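Local coordinates for gamma-glutamyltranspeptidase (Klebsiella pneumoniae subsp. pneumoniae, PDB 5HFT), which catalyses the conversion of oxamate to oxalate in the uric acid degradation pathway and belongs to the gamma-glutamyltransferase family of N-terminal nucleophile hydrolases, at residues I20-G25 and W37-A42. Sequence-based numbering, arbitrary orientation.
Sequences IYHEFG and WQNRGA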
loop_
_atom_site.group_PDB
_atom_site.type_symbol
_atom_site.label_atom_id
_atom_site.label_comp_id
_atom_site.label_asym_id
_atom_site.label_seq_id
_atom_site.Cartn_x
_atom_site.Cartn_y
_atom_site.Cartn_z
ATOM N N ILE C 20 2.374 -6.346 4.231
ATOM C CA ILE C 20 2.273 -7.388 5.235
ATOM C C ILE C 20 2.538 -6.835 6.637
ATOM O O ILE C 20 2.839 -7.576 7.529
ATOM C CB ILE C 20 3.172 -8.586 4.894
ATOM C CG1 ILE C 20 4.644 -8.158 4.784
ATOM C CG2 ILE C 20 2.684 -9.234 3.610
ATOM C CD1 ILE C 20 5.567 -9.248 4.226
ATOM N N TYR C 21 2.486 -5.511 6.802
ATOM C CA TYR C 21 2.344 -4.845 8.097
ATOM C C TYR C 21 3.618 -4.854 8.934
ATOM O O TYR C 21 3.896 -3.903 9.678
ATOM C CB TYR C 21 1.173 -5.459 8.878
ATOM C CG TYR C 21 -0.133 -5.155 8.202
ATOM C CD1 TYR C 21 -0.819 -3.969 8.468
ATOM C CD2 TYR C 21 -0.656 -6.018 7.253
ATOM C CE1 TYR C 21 -1.987 -3.668 7.827
ATOM C CE2 TYR C 21 -1.839 -5.722 6.605
ATOM C CZ TYR C 21 -2.494 -4.544 6.887
ATOM O OH TYR C 21 -3.672 -4.252 6.225
ATOM N N HIS C 22 4.394 -5.920 8.820
ATOM C CA HIS C 22 5.659 -6.032 9.529
ATOM C C HIS C 22 6.609 -6.796 8.621
ATOM O O HIS C 22 6.185 -7.538 7.729
ATOM C CB HIS C 22 5.509 -6.738 10.903
ATOM C CG HIS C 22 4.306 -6.306 11.695
ATOM N ND1 HIS C 22 3.112 -6.999 11.674
ATOM C CD2 HIS C 22 4.117 -5.257 12.532
ATOM C CE1 HIS C 22 2.233 -6.379 12.444
ATOM N NE2 HIS C 22 2.816 -5.319 12.977
ATOM N N GLU C 23 7.900 -6.610 8.844
ATOM C CA GLU C 23 8.868 -7.243 7.960
ATOM C C GLU C 23 8.776 -8.771 8.004
ATOM O O GLU C 23 8.891 -9.391 9.066
ATOM C CB GLU C 23 10.270 -6.754 8.289
ATOM C CG GLU C 23 10.500 -5.351 7.758
ATOM C CD GLU C 23 11.948 -4.947 7.816
ATOM O OE1 GLU C 23 12.628 -5.337 8.796
ATOM O OE2 GLU C 23 12.402 -4.245 6.874
ATOM N N PHE C 24 8.575 -9.360 6.823
ATOM C CA PHE C 24 8.417 -10.792 6.596
ATOM C C PHE C 24 7.163 -11.360 7.240
ATOM O O PHE C 24 7.007 -12.591 7.328
ATOM C CB PHE C 24 9.656 -11.548 7.064
ATOM C CG PHE C 24 10.726 -11.549 6.054
ATOM C CD1 PHE C 24 10.573 -12.268 4.892
ATOM C CD2 PHE C 24 11.839 -10.771 6.227
ATOM C CE1 PHE C 24 11.529 -12.240 3.924
ATOM C CE2 PHE C 24 12.805 -10.735 5.272
ATOM C CZ PHE C 24 12.658 -11.479 4.111
ATOM N N GLY C 25 6.233 -10.483 7.615
ATOM C CA GLY C 25 4.985 -10.899 8.215
ATOM C C GLY C 25 5.173 -11.827 9.402
ATOM O O GLY C 25 5.774 -11.455 10.417
ATOM N N TRP C 37 3.213 -15.058 4.871
ATOM C CA TRP C 37 1.863 -14.626 5.226
ATOM C C TRP C 37 1.868 -13.532 6.294
ATOM O O TRP C 37 2.606 -13.601 7.282
ATOM C CB TRP C 37 1.037 -15.824 5.701
ATOM C CG TRP C 37 -0.456 -15.612 5.673
ATOM C CD1 TRP C 37 -1.198 -15.009 6.632
ATOM C CD2 TRP C 37 -1.382 -16.038 4.653
ATOM N NE1 TRP C 37 -2.527 -15.011 6.272
ATOM C CE2 TRP C 37 -2.662 -15.637 5.061
ATOM C CE3 TRP C 37 -1.247 -16.710 3.436
ATOM C CZ2 TRP C 37 -3.805 -15.900 4.306
ATOM C CZ3 TRP C 37 -2.388 -16.958 2.680
ATOM C CH2 TRP C 37 -3.648 -16.555 3.123
ATOM N N GLN C 38 1.001 -12.540 6.104
ATOM C CA GLN C 38 0.968 -11.371 6.972
ATOM C C GLN C 38 0.583 -11.757 8.395
ATOM O O GLN C 38 0.032 -12.827 8.642
ATOM C CB GLN C 38 -0.021 -10.338 6.428
ATOM C CG GLN C 38 -1.422 -10.914 6.251
ATOM C CD GLN C 38 -2.469 -9.860 5.912
ATOM O OE1 GLN C 38 -2.159 -8.784 5.389
ATOM N NE2 GLN C 38 -3.725 -10.173 6.213
ATOM N N ASN C 39 0.832 -10.834 9.337
ATOM C CA ASN C 39 0.705 -11.101 10.776
ATOM C C ASN C 39 0.006 -9.916 11.447
ATOM O O ASN C 39 0.645 -8.994 11.958
ATOM C CB ASN C 39 2.085 -11.410 11.383
ATOM C CG ASN C 39 3.105 -10.246 11.267
ATOM O OD1 ASN C 39 3.018 -9.373 10.386
ATOM N ND2 ASN C 39 4.092 -10.256 12.161
ATOM N N ARG C 40 -1.328 -9.948 11.449
ATOM C CA ARG C 40 -2.140 -8.825 11.912
ATOM C C ARG C 40 -2.739 -9.036 13.295
ATOM O O ARG C 40 -3.777 -8.452 13.607
ATOM C CB ARG C 40 -3.251 -8.532 10.901
ATOM C CG ARG C 40 -2.744 -8.144 9.517
ATOM C CD ARG C 40 -3.809 -7.458 8.682
ATOM N NE ARG C 40 -4.231 -6.166 9.216
ATOM C CZ ARG C 40 -5.218 -5.452 8.690
ATOM N NH1 ARG C 40 -5.861 -5.917 7.627
ATOM N NH2 ARG C 40 -5.562 -4.277 9.215
ATOM N N GLY C 41 -2.105 -9.841 14.143
ATOM C CA GLY C 41 -2.608 -10.037 15.491
ATOM C C GLY C 41 -2.884 -8.741 16.232
ATOM O O GLY C 41 -3.675 -8.720 17.174
ATOM N N ALA C 42 -2.231 -7.651 15.831
ATOM C CA ALA C 42 -2.412 -6.362 16.489
ATOM C C ALA C 42 -3.716 -5.677 16.114
ATOM O O ALA C 42 -4.091 -4.692 16.761
ATOM C CB ALA C 42 -1.245 -5.424 16.170
#
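Near the active site of this Ntn-hydrolase subunit, Tyr-21 and His-22, in the loop leaving strand 13-19, meet Gln-38, Asn-39 and Arg-40 in the loop after strand 35-36; the Tyr-21 side chain lies about 6 Å from that of Thr-1, the inferred nucleophile. The Arg-40 guanidinium lies almost flat on one face of the Tyr-21 ring, the planes 10° apart. Chi3 of Arg-40 is bent (65°), bringing NE over the ring, toward the rim, 3.3 Å from Tyr-21 CZ. The Tyr-21 hydroxyl sits over the guanidinium centre, OH 3.1 Å from Arg-40 CZ, without hydrogen-bonding NH1. Arg-40 CD adds a CH-pi contact over the same face, 3.8 Å from the centroid. At the ring edge, Gln-38 OE1 approaches Tyr-21 CE2 to 3.3 Å, while Gln-38 NE2 hydrogen-bonds an acidic side chain of the other protein chain and CB packs on Ile-20. The one hydrogen bond across the contact runs from His-22 ND1 to Asn-39 OD1 (2.7 Å, 166° at the hydrogen); OD1 lies near the imidazole plane, whereas the donor stands above the carbonyl plane. Gly-25, of positive phi, ends a type II turn from His-22, its CA 4.2 Å from Gln-38 CA. Tyr-21 N bonds to Ser-19 OG, a site inferred to matter for catalysis. Arg-40 NH1 forms a salt bridge to an acidic side chain of the other chain, which would partly balance the guanidinium charge.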